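Local coordinates for iron uptake protein A2 (Synechocystis sp., PDB 2VOZ), which binds ferric iron in the periplasm and probably hands it to an ABC transporter for import into the cell, at residues B[146-151]-B[257-262]; B[229-234]-B[240-245]; B[80-85]-B[280-285]. One frame throughout, in Å; residues are numbered along the deposited sequence.

Contact 1: residues B[146-151]-B[257-262]; sequences STYEAL and RGTHVN
Where the backbone runs into strand 261-268 of this periplasmic-binding-protein fold, His260 and Thr259 meet the tip of Tyr148, which reaches over from the loop after strand 124-136. One hydrogen bond carries the contact: His260 N donates to Tyr148 OH across 2.8 Å, with an N-H...O angle of 156°. The amide lies in the plane of the tyrosine ring, at its edge. The same hydroxyl also hydrogen-bonds Arg131 O, so it is gripped by two backbone groups in a buried setting, which suits a long, flat side chain with a polar end. Around the oxygen, Thr259 CG2 approaches to 3.5 Å of Tyr148 OH. The imidazole of His260 stands anti to the backbone N (chi1 170°), which leads the ring away while its CB stays against the phenol, the two side chains crossing at about a right angle. A phenylalanine in place of Tyr148 would probably leave His260 N without its acceptor and Arg131 O without the hydroxyl. At its own end, the turn that carries the tyrosine is shaped by an ST motif, with Ala150 N donating to Thr147 OG1 at 2.9 Å. Helix 168-181 lies alongside, Arg177 touching Tyr148 and Ser176 touching His260, and its iron ligand Tyr169 is about 7 Å from His260 between side chains. Strand 124-136, the antiparallel neighbour of strand 261-268, supplies Ala130 against Thr259.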
ATOM      1  N   SER B 146     -36.465  -6.162 -18.511  1.00 11.35           N
ATOM      2  CA  SER B 146     -37.351  -6.451 -17.378  1.00 12.10           C
ATOM      3  C   SER B 146     -36.691  -7.419 -16.403  1.00 11.80           C
ATOM      4  O   SER B 146     -36.353  -7.053 -15.288  1.00 12.30           O
ATOM      5  CB  SER B 146     -38.701  -7.032 -17.843  1.00 12.09           C
ATOM      6  OG  SER B 146     -38.560  -8.165 -18.679  1.00 11.51           O
ATOM      7  N   THR B 147     -36.498  -8.648 -16.854  1.00 11.19           N
ATOM      8  CA  THR B 147     -36.070  -9.741 -15.974  1.00 10.78           C
ATOM      9  C   THR B 147     -34.846 -10.478 -16.563  1.00  9.98           C
ATOM     10  O   THR B 147     -34.578 -10.376 -17.758  1.00  9.54           O
ATOM     11  CB  THR B 147     -37.187 -10.806 -15.821  1.00 11.58           C
ATOM     12  OG1 THR B 147     -37.464 -11.406 -17.114  1.00 11.72           O
ATOM     13  CG2 THR B 147     -38.476 -10.164 -15.221  1.00 12.85           C
ATOM     14  N   TYR B 148     -34.129 -11.236 -15.737  1.00  9.53           N
ATOM     15  CA  TYR B 148     -33.093 -12.138 -16.284  1.00  9.60           C
ATOM     16  C   TYR B 148     -33.729 -13.053 -17.292  1.00  9.34           C
ATOM     17  O   TYR B 148     -33.126 -13.347 -18.319  1.00 10.41           O
ATOM     18  CB  TYR B 148     -32.439 -13.024 -15.208  1.00  9.53           C
ATOM     19  CG  TYR B 148     -31.988 -12.235 -14.014  1.00  9.04           C
ATOM     20  CD1 TYR B 148     -30.815 -11.489 -14.049  1.00  9.04           C
ATOM     21  CD2 TYR B 148     -32.752 -12.225 -12.850  1.00  8.37           C
ATOM     22  CE1 TYR B 148     -30.419 -10.717 -12.912  1.00  8.39           C
ATOM     23  CE2 TYR B 148     -32.380 -11.468 -11.716  1.00  7.89           C
ATOM     24  CZ  TYR B 148     -31.226 -10.724 -11.758  1.00  9.98           C
ATOM     25  OH  TYR B 148     -30.889  -9.985 -10.643  1.00  9.79           O
ATOM     26  N   GLU B 149     -34.930 -13.513 -16.951  1.00  9.99           N
ATOM     27  CA  GLU B 149     -35.632 -14.545 -17.726  1.00  9.74           C
ATOM     28  C   GLU B 149     -35.879 -14.054 -19.168  1.00 10.53           C
ATOM     29  O   GLU B 149     -35.737 -14.815 -20.134  1.00 10.91           O
ATOM     30  CB  GLU B 149     -36.933 -14.909 -17.009  1.00  9.33           C
ATOM     31  CG  GLU B 149     -36.717 -15.773 -15.705  1.00 10.11           C
ATOM     32  CD  GLU B 149     -36.419 -14.957 -14.437  1.00 13.45           C
ATOM     33  OE1 GLU B 149     -36.055 -13.766 -14.530  1.00 12.39           O
ATOM     34  OE2 GLU B 149     -36.502 -15.517 -13.325  1.00 13.89           O
ATOM     35  N   ALA B 150     -36.169 -12.764 -19.320  1.00  9.73           N
ATOM     36  CA  ALA B 150     -36.514 -12.215 -20.651  1.00  9.82           C
ATOM     37  C   ALA B 150     -35.311 -12.053 -21.548  1.00 10.05           C
ATOM     38  O   ALA B 150     -35.450 -11.847 -22.744  1.00 10.37           O
ATOM     39  CB  ALA B 150     -37.214 -10.844 -20.497  1.00  9.78           C
ATOM     40  N   LEU B 151     -34.117 -12.109 -20.976  1.00  9.90           N
ATOM     41  CA  LEU B 151     -32.913 -12.030 -21.805  1.00 11.15           C
ATOM     42  C   LEU B 151     -32.699 -13.263 -22.702  1.00 11.07           C
ATOM     43  O   LEU B 151     -31.792 -13.268 -23.547  1.00 11.63           O
ATOM     44  CB  LEU B 151     -31.672 -11.778 -20.957  1.00 11.34           C
ATOM     45  CG  LEU B 151     -31.639 -10.432 -20.222  1.00 12.25           C
ATOM     46  CD1 LEU B 151     -30.352 -10.320 -19.420  1.00 13.07           C
ATOM     47  CD2 LEU B 151     -31.787  -9.191 -21.121  1.00 11.53           C
ATOM     48  N   ARG B 257     -40.206 -11.240  -8.517  1.00 17.31           N
ATOM     49  CA  ARG B 257     -39.774 -11.539  -7.147  1.00 15.15           C
ATOM     50  C   ARG B 257     -38.869 -10.486  -6.530  1.00 13.50           C
ATOM     51  O   ARG B 257     -38.864 -10.315  -5.318  1.00 12.25           O
ATOM     52  CB  ARG B 257     -39.016 -12.867  -7.130  1.00 15.12           C
ATOM     53  CG  ARG B 257     -39.866 -14.096  -7.533  1.00 16.35           C
ATOM     54  CD  ARG B 257     -38.955 -15.317  -7.611  1.00 18.76           C
ATOM     55  NE  ARG B 257     -38.274 -15.544  -6.334  1.00 17.34           N
ATOM     56  CZ  ARG B 257     -38.757 -16.273  -5.330  1.00 17.77           C
ATOM     57  NH1 ARG B 257     -38.058 -16.384  -4.199  1.00 18.10           N
ATOM     58  NH2 ARG B 257     -39.949 -16.867  -5.438  1.00 19.26           N
ATOM     59  N   GLY B 258     -38.045  -9.854  -7.355  1.00 12.49           N
ATOM     60  CA  GLY B 258     -37.021  -8.925  -6.843  1.00 10.63           C
ATOM     61  C   GLY B 258     -35.714  -9.243  -7.544  1.00 10.20           C
ATOM     62  O   GLY B 258     -35.546 -10.310  -8.136  1.00 10.48           O
ATOM     63  N   THR B 259     -34.765  -8.319  -7.433  1.00 10.09           N
ATOM     64  CA  THR B 259     -33.477  -8.491  -8.074  1.00  9.31           C
ATOM     65  C   THR B 259     -32.718  -9.626  -7.347  1.00  9.57           C
ATOM     66  O   THR B 259     -32.811  -9.780  -6.145  1.00 10.04           O
ATOM     67  CB  THR B 259     -32.689  -7.173  -7.888  1.00 10.21           C
ATOM     68  OG1 THR B 259     -33.421  -6.093  -8.511  1.00 10.51           O
ATOM     69  CG2 THR B 259     -31.268  -7.300  -8.479  1.00 10.25           C
ATOM     70  N   HIS B 260     -31.876 -10.339  -8.072  1.00  8.90           N
ATOM     71  CA  HIS B 260     -31.093 -11.390  -7.435  1.00  8.70           C
ATOM     72  C   HIS B 260     -30.077 -10.712  -6.509  1.00  9.18           C
ATOM     73  O   HIS B 260     -29.347  -9.841  -6.937  1.00  8.66           O
ATOM     74  CB  HIS B 260     -30.364 -12.188  -8.509  1.00  9.47           C
ATOM     75  CG  HIS B 260     -29.342 -13.136  -7.965  1.00  9.58           C
ATOM     76  ND1 HIS B 260     -29.684 -14.354  -7.426  1.00 11.02           N
ATOM     77  CD2 HIS B 260     -27.992 -13.058  -7.902  1.00  9.10           C
ATOM     78  CE1 HIS B 260     -28.583 -14.983  -7.044  1.00 10.64           C
ATOM     79  NE2 HIS B 260     -27.541 -14.217  -7.324  1.00 11.49           N
ATOM     80  N   VAL B 261     -30.075 -11.100  -5.244  1.00  8.25           N
ATOM     81  CA  VAL B 261     -29.042 -10.593  -4.331  1.00  9.22           C
ATOM     82  C   VAL B 261     -28.157 -11.756  -3.860  1.00  8.64           C
ATOM     83  O   VAL B 261     -28.547 -12.951  -3.940  1.00  9.28           O
ATOM     84  CB  VAL B 261     -29.625  -9.814  -3.151  1.00 10.12           C
ATOM     85  CG1 VAL B 261     -30.293  -8.513  -3.651  1.00 10.20           C
ATOM     86  CG2 VAL B 261     -30.592 -10.712  -2.345  1.00  9.22           C
ATOM     87  N   ASN B 262     -26.946 -11.423  -3.442  1.00  8.33           N
ATOM     88  CA  ASN B 262     -26.045 -12.401  -2.887  1.00  7.64           C
ATOM     89  C   ASN B 262     -25.302 -11.690  -1.758  1.00  8.31           C
ATOM     90  O   ASN B 262     -25.409 -10.474  -1.631  1.00  8.63           O
ATOM     91  CB  ASN B 262     -25.079 -12.884  -3.979  1.00  9.50           C
ATOM     92  CG  ASN B 262     -24.542 -14.258  -3.701  1.00  8.29           C
ATOM     93  OD1 ASN B 262     -24.391 -14.662  -2.536  1.00 10.82           O
ATOM     94  ND2 ASN B 262     -24.221 -14.991  -4.776  1.00  9.10           N
TER

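Contact 2: residues B[229-234]-B[240-245]; sequences RLQKST and EVVEKV
Apolar packing between two successive helices brings Leu230 and Gln231 of helix 224-232 against Val241 and Val242 of helix 236-244, well away from the centre of the chain and only partly buried. The backbones come close, with Gln231 CA and Val242 CA 6.3 Å apart, and small branched valines suit so narrow a gap. In one of its two modelled positions, Val242 turns CG1 (chi1 -58°, anti to the carbonyl carbon) to the facing helix. There this methyl meets the stem of Leu230 and lies 3.7 Å from Gln231 N, with Gln231 CG alongside at 3.9 Å; with a second position modelled, the exact approaches are doubtful. Deeper in, Leu230 CD1 rests on Val241 CG1 at 3.7 Å, and helix 205-213 covers this buried pair through Arg210, while Ile209 adds to Val241. Gln231 plays two parts: its methylene stem joins the apolar contact, while the extended chain carries OE1 out to a hydrogen bond with His316 NE2. The turn is tied as well, because Gln239 NE2 bonds both Gln231 O and Ser233 O. Two successive helices joined by a short turn thus pack here through apolar side chains. The pair builds on the helix that opens with the iron ligands Tyr225 and Tyr226; Leu230 sits one helical turn beyond Tyr226, their side chains about 6 Å apart.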
ATOM      1  N   ARG B 229     -17.723   1.551  -8.654  1.00  9.52           N
ATOM      2  CA  ARG B 229     -16.275   1.823  -8.775  1.00 10.21           C
ATOM      3  C   ARG B 229     -15.996   2.747  -9.917  1.00  9.68           C
ATOM      4  O   ARG B 229     -15.239   3.676  -9.768  1.00  9.71           O
ATOM      5  CB  ARG B 229     -15.461   0.561  -9.054  1.00 11.15           C
ATOM      6  CG  ARG B 229     -15.389  -0.333  -7.902  1.00 12.87           C
ATOM      7  CD  ARG B 229     -14.518  -1.538  -8.229  1.00 12.95           C
ATOM      8  NE  ARG B 229     -14.748  -2.561  -7.221  1.00 12.07           N
ATOM      9  CZ  ARG B 229     -14.246  -3.788  -7.287  1.00 12.73           C
ATOM     10  NH1 ARG B 229     -14.543  -4.649  -6.329  1.00 14.46           N
ATOM     11  NH2 ARG B 229     -13.431  -4.137  -8.293  1.00 13.25           N
ATOM     12  N   LEU B 230     -16.598   2.455 -11.070  1.00  8.76           N
ATOM     13  CA  LEU B 230     -16.374   3.255 -12.282  1.00  8.96           C
ATOM     14  C   LEU B 230     -16.856   4.700 -12.061  1.00  8.31           C
ATOM     15  O   LEU B 230     -16.133   5.631 -12.404  1.00  8.92           O
ATOM     16  CB  LEU B 230     -17.092   2.637 -13.486  1.00  8.38           C
ATOM     17  CG  LEU B 230     -16.482   1.300 -13.934  1.00  9.25           C
ATOM     18  CD1 LEU B 230     -17.355   0.704 -15.074  1.00 11.48           C
ATOM     19  CD2 LEU B 230     -15.045   1.498 -14.410  1.00 11.77           C
ATOM     20  N   GLN B 231     -18.017   4.872 -11.404  1.00  8.20           N
ATOM     21  CA  GLN B 231     -18.566   6.207 -11.136  1.00  8.62           C
ATOM     22  C   GLN B 231     -17.595   7.021 -10.262  1.00  9.24           C
ATOM     23  O   GLN B 231     -17.421   8.241 -10.441  1.00 10.36           O
ATOM     24  CB  GLN B 231     -19.926   6.087 -10.455  1.00  8.25           C
ATOM     25  CG  GLN B 231     -21.053   5.611 -11.387  1.00  9.10           C
ATOM     26  CD  GLN B 231     -22.368   5.645 -10.667  1.00  8.16           C
ATOM     27  OE1 GLN B 231     -22.768   4.654 -10.039  1.00  8.85           O
ATOM     28  NE2 GLN B 231     -23.045   6.800 -10.718  1.00 10.81           N
ATOM     29  N   LYS B 232     -16.960   6.339  -9.316  1.00  9.81           N
ATOM     30  CA  LYS B 232     -16.082   7.006  -8.367  1.00 10.90           C
ATOM     31  C   LYS B 232     -14.663   7.258  -8.941  1.00 12.66           C
ATOM     32  O   LYS B 232     -13.860   8.062  -8.388  1.00 13.14           O
ATOM     33  CB  LYS B 232     -16.024   6.180  -7.101  1.00 10.52           C
ATOM     34  CG  LYS B 232     -17.282   6.321  -6.263  1.00 11.73           C
ATOM     35  CD  LYS B 232     -17.129   5.481  -5.009  1.00 12.88           C
ATOM     36  CE  LYS B 232     -18.333   5.642  -4.098  1.00 14.42           C
ATOM     37  NZ  LYS B 232     -18.032   4.970  -2.818  1.00 14.08           N
ATOM     38  N   SER B 233     -14.357   6.588 -10.040  1.00 12.81           N
ATOM     39  CA  SER B 233     -12.995   6.660 -10.596  1.00 14.60           C
ATOM     40  C   SER B 233     -12.647   8.060 -11.079  1.00 15.32           C
ATOM     41  O   SER B 233     -13.476   8.731 -11.669  1.00 16.44           O
ATOM     42  CB  SER B 233     -12.865   5.686 -11.769  1.00 13.66           C
ATOM     43  OG  SER B 233     -11.583   5.809 -12.372  1.00 13.30           O
ATOM     44  N   THR B 234     -11.399   8.477 -10.863  1.00 16.81           N
ATOM     45  CA  THR B 234     -10.890   9.725 -11.413  1.00 17.50           C
ATOM     46  C   THR B 234     -10.398   9.594 -12.853  1.00 17.19           C
ATOM     47  O   THR B 234      -9.992  10.597 -13.491  1.00 16.86           O
ATOM     48  CB  THR B 234      -9.710  10.249 -10.560  1.00 17.35           C
ATOM     49  OG1 THR B 234      -8.665   9.258 -10.540  1.00 22.44           O
ATOM     50  CG2 THR B 234     -10.181  10.523  -9.139  1.00 20.98           C
ATOM     51  N   GLU B 240     -16.102   7.684 -19.080  1.00 10.90           N
ATOM     52  CA  GLU B 240     -16.687   7.463 -20.402  1.00 12.21           C
ATOM     53  C   GLU B 240     -17.586   6.247 -20.393  1.00 11.63           C
ATOM     54  O   GLU B 240     -18.636   6.231 -21.027  1.00 13.08           O
ATOM     55  CB  GLU B 240     -15.649   7.298 -21.504  1.00 13.37           C
ATOM     56  CG  GLU B 240     -16.369   7.387 -22.839  1.00 17.53           C
ATOM     57  CD  GLU B 240     -15.423   7.408 -24.016  1.00 23.64           C
ATOM     58  OE1 GLU B 240     -15.409   6.402 -24.750  1.00 26.92           O
ATOM     59  OE2 GLU B 240     -14.704   8.426 -24.175  1.00 27.89           O
ATOM     60  N   VAL B 241     -17.140   5.192 -19.696  1.00 10.65           N
ATOM     61  CA  VAL B 241     -17.949   3.981 -19.584  1.00 10.50           C
ATOM     62  C   VAL B 241     -19.288   4.290 -18.882  1.00 10.44           C
ATOM     63  O   VAL B 241     -20.336   3.824 -19.320  1.00 10.15           O
ATOM     64  CB  VAL B 241     -17.203   2.883 -18.808  1.00 10.82           C
ATOM     65  CG1 VAL B 241     -18.095   1.645 -18.620  1.00 11.54           C
ATOM     66  CG2 VAL B 241     -15.882   2.508 -19.521  1.00 11.38           C
ATOM     67  N   VAL B 242     -19.235   5.065 -17.793  1.00  9.56           N
ATOM     68  CA  VAL B 242     -20.480   5.346 -17.064  0.50 11.22           C
ATOM     69  C   VAL B 242     -21.370   6.300 -17.897  1.00 10.33           C
ATOM     70  O   VAL B 242     -22.587   6.253 -17.768  1.00 11.31           O
ATOM     71  CB  VAL B 242     -20.264   5.801 -15.620  0.50 11.00           C
ATOM     72  CG1 VAL B 242     -19.489   4.730 -14.846  0.50 10.98           C
ATOM     73  CG2 VAL B 242     -19.549   7.140 -15.567  0.50 10.42           C
ATOM     74  N   GLU B 243     -20.773   7.058 -18.813  1.00 11.52           N
ATOM     75  CA  GLU B 243     -21.573   7.905 -19.711  1.00 12.36           C
ATOM     76  C   GLU B 243     -22.271   7.093 -20.750  1.00 11.99           C
ATOM     77  O   GLU B 243     -23.284   7.519 -21.275  1.00 14.33           O
ATOM     78  CB  GLU B 243     -20.702   8.961 -20.385  1.00 13.33           C
ATOM     79  CG  GLU B 243     -20.593  10.184 -19.468  1.00 19.01           C
ATOM     80  CD  GLU B 243     -19.291  10.940 -19.616  1.00 26.16           C
ATOM     81  OE1 GLU B 243     -18.568  10.718 -20.630  1.00 31.40           O
ATOM     82  OE2 GLU B 243     -18.989  11.755 -18.697  1.00 30.01           O
ATOM     83  N   LYS B 244     -21.711   5.941 -21.074  1.00 10.85           N
ATOM     84  CA  LYS B 244     -22.180   5.135 -22.203  1.00 11.18           C
ATOM     85  C   LYS B 244     -23.069   3.974 -21.798  1.00 11.59           C
ATOM     86  O   LYS B 244     -23.804   3.423 -22.618  1.00 11.46           O
ATOM     87  CB  LYS B 244     -21.001   4.623 -23.018  1.00 11.27           C
ATOM     88  CG  LYS B 244     -20.375   5.738 -23.856  1.00 14.97           C
ATOM     89  CD  LYS B 244     -19.265   5.208 -24.741  1.00 18.72           C
ATOM     90  CE  LYS B 244     -18.742   6.330 -25.641  1.00 21.43           C
ATOM     91  NZ  LYS B 244     -19.778   6.626 -26.675  1.00 22.46           N
ATOM     92  N   VAL B 245     -22.992   3.616 -20.527  1.00  9.85           N
ATOM     93  CA  VAL B 245     -23.653   2.397 -20.017  1.00  9.28           C
ATOM     94  C   VAL B 245     -24.436   2.770 -18.780  1.00  9.76           C
ATOM     95  O   VAL B 245     -23.940   3.563 -17.972  1.00 11.06           O
ATOM     96  CB  VAL B 245     -22.571   1.329 -19.657  1.00  9.24           C
ATOM     97  CG1 VAL B 245     -23.245   0.076 -19.081  1.00  9.61           C
ATOM     98  CG2 VAL B 245     -21.696   0.988 -20.885  1.00 11.49           C
TER

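Contact 3: residues B[80-85]-B[280-285]; sequences GDILFT and AFLEYL
Ile82 and Phe84, two residues apart on one face of strand 82-86, receive Phe281, Leu282 and Leu285 from helix 275-285, and every one of these five residues is buried. The nearest approach is Ile82 CD1 to Leu282 CD2 at 3.8 Å, where the two aliphatic chains slide past each other in opposite directions. Ile82 holds CG1 anti to the carbonyl carbon (chi1 -60°), which swings the long branch towards the helix; the same CG1 lies 4.3 Å from Phe281 CD2. Leu282 starts out pointing along the interface, and its isopropyl end then turns in to the strand. Further along, Phe84 CE2 meets Leu285 CD1 at 4.2 Å. Branched isoleucine suits an extended strand, and leucine's branched end lets Leu282 reach Ile82 CD1 and Leu285 reach the Phe84 ring. Phe281 and Leu285 are one helical turn apart, joined by the backbone bond from Leu285 N to Phe281 O, so they present the same side to the strand.

In the next shell, further rings hold the aromatic groups: Phe54 meets Phe281 edge-to-face, and Phe294 meets Phe84 with its plane at about 90°. Strands 35-40 and 261-268, which flank strand 82-86, add Leu38 and Ala266 around Ile82. Near the start of the helix, Asp81 OD2 bonds Asn37 N and Asn274 ND2. The axes of the short strand and helix segments run roughly parallel, 31° apart and 10.9 Å at closest approach. Leu83 points to the other face, onto helix 64-74. A sheet with helices on both faces is characteristic of the alpha/beta domains of type 2 periplasmic binding proteins; here strand 35-40, beside this one, leads to the iron ligands His43 and Tyr44.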
ATOM      1  N   GLY B  80      -8.628 -21.625  13.425  1.00 13.15           N
ATOM      2  CA  GLY B  80      -9.515 -20.614  12.829  1.00 12.18           C
ATOM      3  C   GLY B  80     -10.723 -20.446  13.710  1.00 11.67           C
ATOM      4  O   GLY B  80     -11.283 -21.438  14.193  1.00 11.48           O
ATOM      5  N   ASP B  81     -11.125 -19.189  13.938  1.00 10.45           N
ATOM      6  CA  ASP B  81     -12.357 -18.893  14.652  1.00 10.68           C
ATOM      7  C   ASP B  81     -13.513 -18.627  13.690  1.00 10.61           C
ATOM      8  O   ASP B  81     -14.614 -19.129  13.873  1.00  9.78           O
ATOM      9  CB  ASP B  81     -12.155 -17.691  15.570  1.00 10.55           C
ATOM     10  CG  ASP B  81     -11.303 -18.049  16.791  1.00 12.83           C
ATOM     11  OD1 ASP B  81     -11.707 -19.016  17.465  1.00 16.66           O
ATOM     12  OD2 ASP B  81     -10.253 -17.398  17.057  1.00 15.64           O
ATOM     13  N   ILE B  82     -13.233 -17.804  12.686  1.00 10.61           N
ATOM     14  CA  ILE B  82     -14.259 -17.372  11.748  1.00 10.53           C
ATOM     15  C   ILE B  82     -13.703 -17.503  10.339  1.00 10.20           C
ATOM     16  O   ILE B  82     -12.542 -17.154  10.085  1.00 10.75           O
ATOM     17  CB  ILE B  82     -14.588 -15.853  11.922  1.00 10.79           C
ATOM     18  CG1 ILE B  82     -15.108 -15.482  13.316  1.00 13.73           C
ATOM     19  CG2 ILE B  82     -15.564 -15.361  10.810  1.00  8.08           C
ATOM     20  CD1 ILE B  82     -16.513 -15.818  13.551  1.00 16.64           C
ATOM     21  N   LEU B  83     -14.537 -17.985   9.416  1.00  9.91           N
ATOM     22  CA  LEU B  83     -14.246 -17.834   8.000  1.00  9.03           C
ATOM     23  C   LEU B  83     -15.245 -16.841   7.442  1.00  9.49           C
ATOM     24  O   LEU B  83     -16.469 -17.010   7.568  1.00  9.60           O
ATOM     25  CB  LEU B  83     -14.386 -19.164   7.263  1.00  8.88           C
ATOM     26  CG  LEU B  83     -14.276 -19.154   5.743  1.00  9.61           C
ATOM     27  CD1 LEU B  83     -12.837 -18.736   5.312  1.00  8.59           C
ATOM     28  CD2 LEU B  83     -14.623 -20.561   5.205  1.00 11.21           C
ATOM     29  N   PHE B  84     -14.687 -15.813   6.853  1.00  9.37           N
ATOM     30  CA  PHE B  84     -15.462 -14.790   6.171  1.00  9.50           C
ATOM     31  C   PHE B  84     -15.165 -14.914   4.689  1.00  9.92           C
ATOM     32  O   PHE B  84     -13.986 -14.886   4.266  1.00  8.92           O
ATOM     33  CB  PHE B  84     -15.067 -13.387   6.639  1.00  9.19           C
ATOM     34  CG  PHE B  84     -15.969 -12.336   6.071  1.00  9.44           C
ATOM     35  CD1 PHE B  84     -15.860 -11.956   4.720  1.00 11.20           C
ATOM     36  CD2 PHE B  84     -16.989 -11.824   6.837  1.00 10.46           C
ATOM     37  CE1 PHE B  84     -16.769 -11.034   4.175  1.00 10.01           C
ATOM     38  CE2 PHE B  84     -17.914 -10.895   6.304  1.00  9.64           C
ATOM     39  CZ  PHE B  84     -17.791 -10.498   4.994  1.00 12.20           C
ATOM     40  N   THR B  85     -16.204 -15.013   3.856  1.00  9.30           N
ATOM     41  CA  THR B  85     -15.962 -15.089   2.433  1.00  9.89           C
ATOM     42  C   THR B  85     -17.103 -14.456   1.629  1.00  9.59           C
ATOM     43  O   THR B  85     -18.062 -13.908   2.204  1.00  8.93           O
ATOM     44  CB  THR B  85     -15.633 -16.553   2.002  1.00 10.22           C
ATOM     45  OG1 THR B  85     -15.038 -16.556   0.702  1.00 14.06           O
ATOM     46  CG2 THR B  85     -16.838 -17.419   2.017  1.00 11.72           C
ATOM     47  N   ALA B 280     -19.177 -13.091  19.419  1.00 10.80           N
ATOM     48  CA  ALA B 280     -19.186 -11.656  19.728  1.00 10.84           C
ATOM     49  C   ALA B 280     -18.766 -10.823  18.501  1.00 10.84           C
ATOM     50  O   ALA B 280     -19.305  -9.742  18.248  1.00 10.50           O
ATOM     51  CB  ALA B 280     -18.265 -11.366  20.921  1.00 11.30           C
ATOM     52  N   PHE B 281     -17.810 -11.356  17.758  1.00  9.84           N
ATOM     53  CA  PHE B 281     -17.335 -10.705  16.566  1.00 10.21           C
ATOM     54  C   PHE B 281     -18.457 -10.662  15.528  1.00  9.06           C
ATOM     55  O   PHE B 281     -18.695  -9.604  14.947  1.00 10.25           O
ATOM     56  CB  PHE B 281     -16.108 -11.398  15.987  1.00  9.60           C
ATOM     57  CG  PHE B 281     -15.612 -10.738  14.745  1.00 10.62           C
ATOM     58  CD1 PHE B 281     -14.925  -9.524  14.827  1.00 12.28           C
ATOM     59  CD2 PHE B 281     -15.854 -11.301  13.502  1.00 12.08           C
ATOM     60  CE1 PHE B 281     -14.447  -8.898  13.697  1.00 14.08           C
ATOM     61  CE2 PHE B 281     -15.371 -10.651  12.339  1.00 12.83           C
ATOM     62  CZ  PHE B 281     -14.698  -9.458  12.453  1.00 11.49           C
ATOM     63  N   LEU B 282     -19.151 -11.779  15.289  1.00  8.04           N
ATOM     64  CA  LEU B 282     -20.290 -11.775  14.332  1.00  8.58           C
ATOM     65  C   LEU B 282     -21.336 -10.768  14.752  1.00  7.87           C
ATOM     66  O   LEU B 282     -21.841 -10.003  13.928  1.00  9.24           O
ATOM     67  CB  LEU B 282     -20.943 -13.165  14.183  1.00  9.06           C
ATOM     68  CG  LEU B 282     -20.054 -14.272  13.590  1.00 11.81           C
ATOM     69  CD1 LEU B 282     -20.906 -15.516  13.575  1.00 13.83           C
ATOM     70  CD2 LEU B 282     -19.543 -13.878  12.185  1.00 15.16           C
ATOM     71  N   GLU B 283     -21.622 -10.706  16.046  1.00  8.68           N
ATOM     72  CA  GLU B 283     -22.576  -9.693  16.559  1.00  9.40           C
ATOM     73  C   GLU B 283     -22.113  -8.273  16.281  1.00  9.94           C
ATOM     74  O   GLU B 283     -22.921  -7.386  15.905  1.00 10.21           O
ATOM     75  CB  GLU B 283     -22.862  -9.892  18.064  1.00 10.54           C
ATOM     76  CG  GLU B 283     -23.598 -11.223  18.273  1.00  9.59           C
ATOM     77  CD  GLU B 283     -23.772 -11.657  19.732  1.00 13.76           C
ATOM     78  OE1 GLU B 283     -23.150 -11.060  20.652  1.00 16.42           O
ATOM     79  OE2 GLU B 283     -24.541 -12.631  19.928  1.00 16.42           O
ATOM     80  N   TYR B 284     -20.821  -8.043  16.488  1.00  9.68           N
ATOM     81  CA  TYR B 284     -20.239  -6.751  16.208  1.00  9.87           C
ATOM     82  C   TYR B 284     -20.365  -6.382  14.722  1.00  9.60           C
ATOM     83  O   TYR B 284     -20.754  -5.268  14.404  1.00 10.35           O
ATOM     84  CB  TYR B 284     -18.780  -6.722  16.667  1.00 10.30           C
ATOM     85  CG  TYR B 284     -18.022  -5.517  16.160  1.00 10.12           C
ATOM     86  CD1 TYR B 284     -18.254  -4.238  16.699  1.00 11.46           C
ATOM     87  CD2 TYR B 284     -17.048  -5.675  15.152  1.00 11.45           C
ATOM     88  CE1 TYR B 284     -17.558  -3.136  16.223  1.00 11.07           C
ATOM     89  CE2 TYR B 284     -16.334  -4.559  14.669  1.00  9.42           C
ATOM     90  CZ  TYR B 284     -16.587  -3.311  15.231  1.00 11.10           C
ATOM     91  OH  TYR B 284     -15.855  -2.229  14.729  1.00 13.63           O
ATOM     92  N   LEU B 285     -20.044  -7.310  13.818  1.00 10.25           N
ATOM     93  CA  LEU B 285     -20.158  -7.029  12.398  1.00 10.86           C
ATOM     94  C   LEU B 285     -21.594  -6.684  11.994  1.00 11.63           C
ATOM     95  O   LEU B 285     -21.801  -6.050  10.957  1.00 11.73           O
ATOM     96  CB  LEU B 285     -19.714  -8.260  11.612  1.00 13.12           C
ATOM     97  CG  LEU B 285     -18.234  -8.525  11.386  1.00 15.32           C
ATOM     98  CD1 LEU B 285     -18.136  -9.585  10.302  1.00 16.53           C
ATOM     99  CD2 LEU B 285     -17.485  -7.269  10.945  1.00 16.27           C
TER

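Contacts 1 and 3 are buried, whereas contact 2 is partly exposed towards the periphery. Contacts 1 and 3 also share a framework: strand 261-268, entered at contact 1, runs beside strand 82-86 of contact 3 and precedes helix 275-285, although their centres lie about 30 Å apart on opposite sides of the chain's centre. Contact 2 joins helices close in sequence, while the others bring together distant parts of the chain. Their chemistry differs accordingly: contact 1 satisfies buried backbone groups with a phenol, contact 3 fills a strand-helix interface with hydrocarbon, and contact 2 mixes valines and leucine with a glutamine whose amide finds its partner outside the helix pair.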